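Local structure of glyoxalase family protein (Listeria monocytogenes, 2P7Q) at residues A[67-72]-A[116-121]; A[11-16]-A[111-116]. The protein catalyses the manganese-dependent hydration of the antibiotic fosfomycin, opening its epoxide and so conferring resistance to the drug. The protein carries 1 engineered substitution. All blocks are in the same frame, centred on the assembly; numbering follows the deposited sequence.

Contact 1: residues A[67-72]-A[116-121]. With MN (manganese (II) ion), chain G; GG6 ([(1S,2S)-1,2-dihydroxypropyl]phosphonic acid), chain H.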
loop_
_atom_site.group_PDB
_atom_site.type_symbol
_atom_site.label_atom_id
_atom_site.label_comp_id
_atom_site.label_asym_id
_atom_site.label_seq_id
_atom_site.Cartn_x
_atom_site.Cartn_y
_atom_site.Cartn_z
ATOM N N TYR A 67 -9.414 -2.425 7.217
ATOM C CA TYR A 67 -8.231 -1.978 7.930
ATOM C C TYR A 67 -6.996 -2.047 7.062
ATOM O O TYR A 67 -5.907 -1.728 7.511
ATOM C CB TYR A 67 -8.038 -2.773 9.215
ATOM C CG TYR A 67 -6.982 -2.197 10.128
ATOM C CD1 TYR A 67 -6.973 -0.837 10.446
ATOM C CD2 TYR A 67 -5.975 -3.006 10.662
ATOM C CE1 TYR A 67 -5.977 -0.292 11.273
ATOM C CE2 TYR A 67 -4.976 -2.473 11.486
ATOM C CZ TYR A 67 -4.982 -1.121 11.786
ATOM O OH TYR A 67 -3.982 -0.593 12.572
ATOM N N ASN A 68 -7.155 -2.468 5.814
ATOM C CA ASN A 68 -6.013 -2.486 4.913
ATOM C C ASN A 68 -5.638 -1.020 4.764
ATOM O O ASN A 68 -6.507 -0.179 4.514
ATOM C CB ASN A 68 -6.399 -3.048 3.539
ATOM C CG ASN A 68 -6.669 -4.547 3.566
ATOM O OD1 ASN A 68 -5.740 -5.366 3.517
ATOM N ND2 ASN A 68 -7.946 -4.912 3.653
ATOM N N HIS A 69 -4.360 -0.700 4.934
ATOM C CA HIS A 69 -3.927 0.685 4.799
ATOM C C HIS A 69 -2.481 0.885 4.368
ATOM O O HIS A 69 -1.658 -0.037 4.405
ATOM C CB HIS A 69 -4.169 1.470 6.100
ATOM C CG HIS A 69 -3.445 0.930 7.297
ATOM N ND1 HIS A 69 -3.969 -0.058 8.101
ATOM C CD2 HIS A 69 -2.260 1.274 7.853
ATOM C CE1 HIS A 69 -3.142 -0.297 9.101
ATOM N NE2 HIS A 69 -2.097 0.499 8.975
ATOM N N ILE A 70 -2.195 2.108 3.934
ATOM C CA ILE A 70 -0.866 2.496 3.509
ATOM C C ILE A 70 -0.457 3.483 4.583
ATOM O O ILE A 70 -1.282 4.258 5.058
ATOM C CB ILE A 70 -0.905 3.176 2.142
ATOM C CG1 ILE A 70 -1.687 2.296 1.167
ATOM C CG2 ILE A 70 0.506 3.377 1.616
ATOM C CD1 ILE A 70 -1.718 2.825 -0.254
ATOM N N ALA A 71 0.804 3.449 4.988
ATOM C CA ALA A 71 1.261 4.336 6.046
ATOM C C ALA A 71 2.510 5.090 5.676
ATOM O O ALA A 71 3.487 4.494 5.224
ATOM C CB ALA A 71 1.506 3.542 7.307
ATOM N N PHE A 72 2.474 6.404 5.873
ATOM C CA PHE A 72 3.615 7.250 5.576
ATOM C C PHE A 72 4.280 7.639 6.873
ATOM O O PHE A 72 3.639 7.676 7.931
ATOM C CB PHE A 72 3.183 8.502 4.809
ATOM C CG PHE A 72 2.664 8.205 3.445
ATOM C CD1 PHE A 72 1.336 7.830 3.258
ATOM C CD2 PHE A 72 3.514 8.223 2.349
ATOM C CE1 PHE A 72 0.861 7.466 1.984
ATOM C CE2 PHE A 72 3.053 7.862 1.072
ATOM C CZ PHE A 72 1.724 7.482 0.896
ATOM N N LEU A 116 -8.019 3.838 3.315
ATOM C CA LEU A 116 -7.503 4.162 4.642
ATOM C C LEU A 116 -6.032 4.567 4.555
ATOM O O LEU A 116 -5.199 3.842 4.008
ATOM C CB LEU A 116 -7.660 2.970 5.587
ATOM C CG LEU A 116 -7.314 3.229 7.056
ATOM C CD1 LEU A 116 -8.132 4.386 7.599
ATOM C CD2 LEU A 116 -7.589 1.969 7.869
ATOM N N PHE A 117 -5.732 5.747 5.075
ATOM C CA PHE A 117 -4.377 6.272 5.069
ATOM C C PHE A 117 -3.929 6.458 6.494
ATOM O O PHE A 117 -4.745 6.494 7.421
ATOM C CB PHE A 117 -4.302 7.635 4.356
ATOM C CG PHE A 117 -4.327 7.546 2.862
ATOM C CD1 PHE A 117 -5.528 7.533 2.175
ATOM C CD2 PHE A 117 -3.144 7.417 2.148
ATOM C CE1 PHE A 117 -5.560 7.387 0.795
ATOM C CE2 PHE A 117 -3.163 7.271 0.762
ATOM C CZ PHE A 117 -4.378 7.254 0.086
ATOM N N GLU A 118 -2.622 6.592 6.667
ATOM C CA GLU A 118 -2.057 6.799 7.986
ATOM C C GLU A 118 -0.747 7.545 7.933
ATOM O O GLU A 118 0.068 7.327 7.049
ATOM C CB GLU A 118 -1.827 5.464 8.701
ATOM C CG GLU A 118 -0.834 5.560 9.858
ATOM C CD GLU A 118 -0.543 4.213 10.497
ATOM O OE1 GLU A 118 -0.568 3.201 9.756
ATOM O OE2 GLU A 118 -0.279 4.171 11.725
ATOM N N LEU A 119 -0.567 8.434 8.894
ATOM C CA LEU A 119 0.668 9.180 9.024
ATOM C C LEU A 119 1.214 8.660 10.351
ATOM O O LEU A 119 0.706 8.996 11.421
ATOM C CB LEU A 119 0.382 10.683 9.088
ATOM C CG LEU A 119 -0.165 11.292 7.801
ATOM C CD1 LEU A 119 -0.415 12.778 8.019
ATOM C CD2 LEU A 119 0.829 11.083 6.682
ATOM N N HIS A 120 2.234 7.817 10.267
ATOM C CA HIS A 120 2.835 7.198 11.444
ATOM C C HIS A 120 4.087 7.898 11.945
ATOM O O HIS A 120 4.976 8.255 11.173
ATOM C CB HIS A 120 3.158 5.724 11.121
ATOM C CG HIS A 120 3.670 4.926 12.285
ATOM N ND1 HIS A 120 2.951 4.747 13.448
ATOM C CD2 HIS A 120 4.810 4.209 12.436
ATOM C CE1 HIS A 120 3.623 3.954 14.263
ATOM N NE2 HIS A 120 4.754 3.614 13.673
ATOM N N ALA A 121 4.130 8.112 13.252
ATOM C CA ALA A 121 5.283 8.715 13.903
ATOM C C ALA A 121 5.884 7.498 14.604
ATOM O O ALA A 121 5.225 6.463 14.708
ATOM C CB ALA A 121 4.841 9.765 14.913
HETATM MN MN MN G . -0.343 0.902 10.497
HETATM O O1 GG6 H . -0.107 1.457 12.530
HETATM C C2 GG6 H . 0.672 0.631 13.445
HETATM C C3 GG6 H . 0.881 1.419 14.791
HETATM C C1 GG6 H . -0.054 -0.736 13.744
HETATM O O2 GG6 H . -1.315 -0.514 14.359
HETATM P P GG6 H . -0.329 -1.697 12.276
HETATM O O3 GG6 H . 1.028 -2.003 11.578
HETATM O O4 GG6 H . -0.973 -2.919 12.666
HETATM O O5 GG6 H . -1.265 -0.922 11.260
#

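Contact 2: residues A[11-16]-A[111-116]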
loop_
_atom_site.group_PDB
_atom_site.type_symbol
_atom_site.label_atom_id
_atom_site.label_comp_id
_atom_site.label_asym_id
_atom_site.label_seq_id
_atom_site.Cartn_x
_atom_site.Cartn_y
_atom_site.Cartn_z
ATOM N N ILE A 11 -7.857 3.507 -7.130
ATOM C CA ILE A 11 -8.951 3.764 -8.047
ATOM C C ILE A 11 -9.914 4.725 -7.357
ATOM O O ILE A 11 -10.309 4.501 -6.211
ATOM C CB ILE A 11 -9.675 2.458 -8.391
ATOM C CG1 ILE A 11 -8.654 1.422 -8.876
ATOM C CG2 ILE A 11 -10.745 2.713 -9.446
ATOM C CD1 ILE A 11 -7.819 1.868 -10.066
ATOM N N VAL A 12 -10.283 5.793 -8.055
ATOM C CA VAL A 12 -11.175 6.814 -7.501
ATOM C C VAL A 12 -12.272 7.230 -8.486
ATOM O O VAL A 12 -12.077 7.204 -9.699
ATOM C CB VAL A 12 -10.367 8.059 -7.111
ATOM C CG1 VAL A 12 -9.483 7.760 -5.917
ATOM C CG2 VAL A 12 -9.503 8.486 -8.288
ATOM N N LYS A 13 -13.420 7.624 -7.947
ATOM C CA LYS A 13 -14.572 8.033 -8.753
ATOM C C LYS A 13 -14.344 9.389 -9.424
ATOM O O LYS A 13 -14.640 9.566 -10.615
ATOM C CB LYS A 13 -15.829 8.107 -7.878
ATOM C CG LYS A 13 -15.903 9.360 -7.030
ATOM C CD LYS A 13 -17.088 9.367 -6.077
ATOM C CE LYS A 13 -16.825 8.533 -4.831
ATOM N NZ LYS A 13 -17.481 9.167 -3.651
ATOM N N ASP A 14 -13.812 10.334 -8.651
ATOM C CA ASP A 14 -13.543 11.687 -9.127
ATOM C C ASP A 14 -12.044 11.975 -9.097
ATOM O O ASP A 14 -11.483 12.259 -8.042
ATOM C CB ASP A 14 -14.281 12.686 -8.236
ATOM C CG ASP A 14 -14.176 14.113 -8.740
ATOM O OD1 ASP A 14 -13.320 14.402 -9.605
ATOM O OD2 ASP A 14 -14.953 14.955 -8.248
ATOM N N LEU A 15 -11.395 11.922 -10.250
ATOM C CA LEU A 15 -9.957 12.172 -10.305
ATOM C C LEU A 15 -9.531 13.523 -9.737
ATOM O O LEU A 15 -8.804 13.579 -8.751
ATOM C CB LEU A 15 -9.447 12.053 -11.733
ATOM C CG LEU A 15 -7.928 12.187 -11.790
ATOM C CD1 LEU A 15 -7.318 10.986 -11.057
ATOM C CD2 LEU A 15 -7.436 12.247 -13.232
ATOM N N ASN A 16 -9.985 14.608 -10.361
ATOM C CA ASN A 16 -9.640 15.961 -9.915
ATOM C C ASN A 16 -9.877 16.205 -8.436
ATOM O O ASN A 16 -9.094 16.899 -7.782
ATOM C CB ASN A 16 -10.423 17.006 -10.711
ATOM C CG ASN A 16 -10.091 16.983 -12.179
ATOM O OD1 ASN A 16 -8.960 16.690 -12.570
ATOM N ND2 ASN A 16 -11.069 17.312 -13.005
ATOM N N ASP A 111 -9.735 8.963 2.197
ATOM C CA ASP A 111 -9.715 9.896 1.098
ATOM C C ASP A 111 -11.205 9.925 0.787
ATOM O O ASP A 111 -12.013 9.762 1.704
ATOM C CB ASP A 111 -8.906 9.362 -0.085
ATOM C CG ASP A 111 -9.469 8.088 -0.654
ATOM O OD1 ASP A 111 -9.045 7.701 -1.763
ATOM O OD2 ASP A 111 -10.321 7.472 0.006
ATOM N N PHE A 112 -11.590 10.091 -0.474
ATOM C CA PHE A 112 -13.016 10.143 -0.787
ATOM C C PHE A 112 -13.521 8.825 -1.327
ATOM O O PHE A 112 -14.714 8.682 -1.618
ATOM C CB PHE A 112 -13.294 11.244 -1.803
ATOM C CG PHE A 112 -12.751 12.570 -1.400
ATOM C CD1 PHE A 112 -11.704 13.148 -2.108
ATOM C CD2 PHE A 112 -13.248 13.223 -0.271
ATOM C CE1 PHE A 112 -11.154 14.357 -1.696
ATOM C CE2 PHE A 112 -12.704 14.436 0.157
ATOM C CZ PHE A 112 -11.654 15.003 -0.556
ATOM N N ASP A 113 -12.616 7.859 -1.444
ATOM C CA ASP A 113 -12.974 6.553 -1.968
ATOM C C ASP A 113 -12.645 5.373 -1.041
ATOM O O ASP A 113 -12.160 4.342 -1.493
ATOM C CB ASP A 113 -12.296 6.371 -3.322
ATOM C CG ASP A 113 -12.768 7.397 -4.363
ATOM O OD1 ASP A 113 -13.802 7.150 -5.023
ATOM O OD2 ASP A 113 -12.107 8.451 -4.511
ATOM N N ASN A 114 -12.916 5.522 0.250
ATOM C CA ASN A 114 -12.657 4.447 1.200
ATOM C C ASN A 114 -11.215 3.953 1.302
ATOM O O ASN A 114 -10.992 2.796 1.655
ATOM C CB ASN A 114 -13.531 3.235 0.885
ATOM C CG ASN A 114 -14.997 3.509 1.068
ATOM O OD1 ASN A 114 -15.400 4.255 1.967
ATOM N ND2 ASN A 114 -15.816 2.892 0.227
ATOM N N HIS A 115 -10.239 4.792 0.974
ATOM C CA HIS A 115 -8.852 4.377 1.083
ATOM C C HIS A 115 -8.317 4.802 2.447
ATOM O O HIS A 115 -8.175 5.993 2.710
ATOM C CB HIS A 115 -8.000 5.018 -0.003
ATOM C CG HIS A 115 -8.349 4.587 -1.393
ATOM N ND1 HIS A 115 -9.443 5.077 -2.073
ATOM C CD2 HIS A 115 -7.717 3.755 -2.253
ATOM C CE1 HIS A 115 -9.463 4.572 -3.294
ATOM N NE2 HIS A 115 -8.427 3.767 -3.429
ATOM N N LEU A 116 -8.019 3.838 3.315
ATOM C CA LEU A 116 -7.503 4.162 4.642
ATOM C C LEU A 116 -6.032 4.567 4.555
ATOM O O LEU A 116 -5.199 3.842 4.008
ATOM C CB LEU A 116 -7.660 2.970 5.587
ATOM C CG LEU A 116 -7.314 3.229 7.056
ATOM C CD1 LEU A 116 -8.132 4.386 7.599
ATOM C CD2 LEU A 116 -7.589 1.969 7.869
HETATM O O HOH W 1 -12.850 10.615 -6.035
#

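Contact 1: residues A[67-72]-A[116-121]
H69 and E118 come together at a manganese ion, which H69 NE2 and E118 OE1 each bind at 2.4 Å. The imidazole and carboxylate planes are turned 61° apart. The dihydroxypropylphosphonic acid grips the same ion through its hydroxyl O1 and phosphonate O5, and H7 of the second subunit supplies another ligand. E118 OE2 lies 2.8 Å from O1 of the bound acid; its hydrogen bond is to S106 OG.

Behind the metal, the ring rotation of H69 is set by its ND1, which donates almost in the ring plane to Y67 O (2.6 Å). H69 CE1 sits over one face of the Y67 ring, toward the rim, and Y67 OH accepts a 3.2 Å bond from O2 of the bound acid. E118 reaches the metal with CG anti to its backbone N (chi1 161°) and the chain extended, passing A71 CB.

The strands bearing H69 and E118 run parallel; the clear bonds between them are F72 N to E118 O (2.8 Å) and H120 N to F72 O (2.7 Å). F72 and F117 lie side by side, ring edges touching. A metal on a sheet face with ligands from two chains fits the paired-module site of the glyoxalase superfamily.

Contact 2: residues A[11-16]-A[111-116]
The H115 imidazole meets I11 edge-on: I11 O lies near the ring plane, 3.0 Å from H115 CE1. D111 OD2 and D113 CB also lie at this ring's edge, while V12 CG1 approaches obliquely. H115 ND1 makes a weak bond to D111 OD2, and NE2 donates to N68 OD1 of the second subunit, which also accepts I11 N.

D111 OD2 has further work within its loop, accepting H115 N at 2.9 Å from above the carboxylate plane and, weakly, D113 N. The loop is thus folded round one carboxylate oxygen.

The second flat group, the D113 carboxylate, reaches the end of strand 4-12 and the residue after it. K13 N donates to D113 OD1 at 3.0 Å, nearly straight at 164° but 43° out of the carboxylate plane. D113 OD2 presses on V12 CG1 at 3.1 Å, the two side chains crossing at about a right angle, and accepts from a water that in turn takes D14 N. Bent at chi3 (80°), K13 curls back along D113: its NZ makes a weak 3.5 Å bond to F112 O and stays 4.4 Å from D113 OD1, beyond a salt bridge.

D113 therefore ties down the turn from strand 4-12 into helix 15-26, directly and through water, where D14 is the N-cap. The nearby lysine probably favours a charged D113, and D111 may favour protonation of H115.

Overall arrangement
L116 belongs to both contacts, at the junction of the 111-116 loop and the strand of contact 1, and F117 CE1 packs on D111 CB at 4.0 Å; the centres of the two contacts are about 15 Å apart. Contact 1 is mostly buried and joins two parallel strands, with metal and ligand on one face and aromatic packing on the other. Contact 2 is also largely buried but has exposed K13 at its margin, and it relies on carboxylates gripping backbone N-H groups of a loop and a strand-to-helix turn. The two also meet across the dimer, through N68 of contact 1.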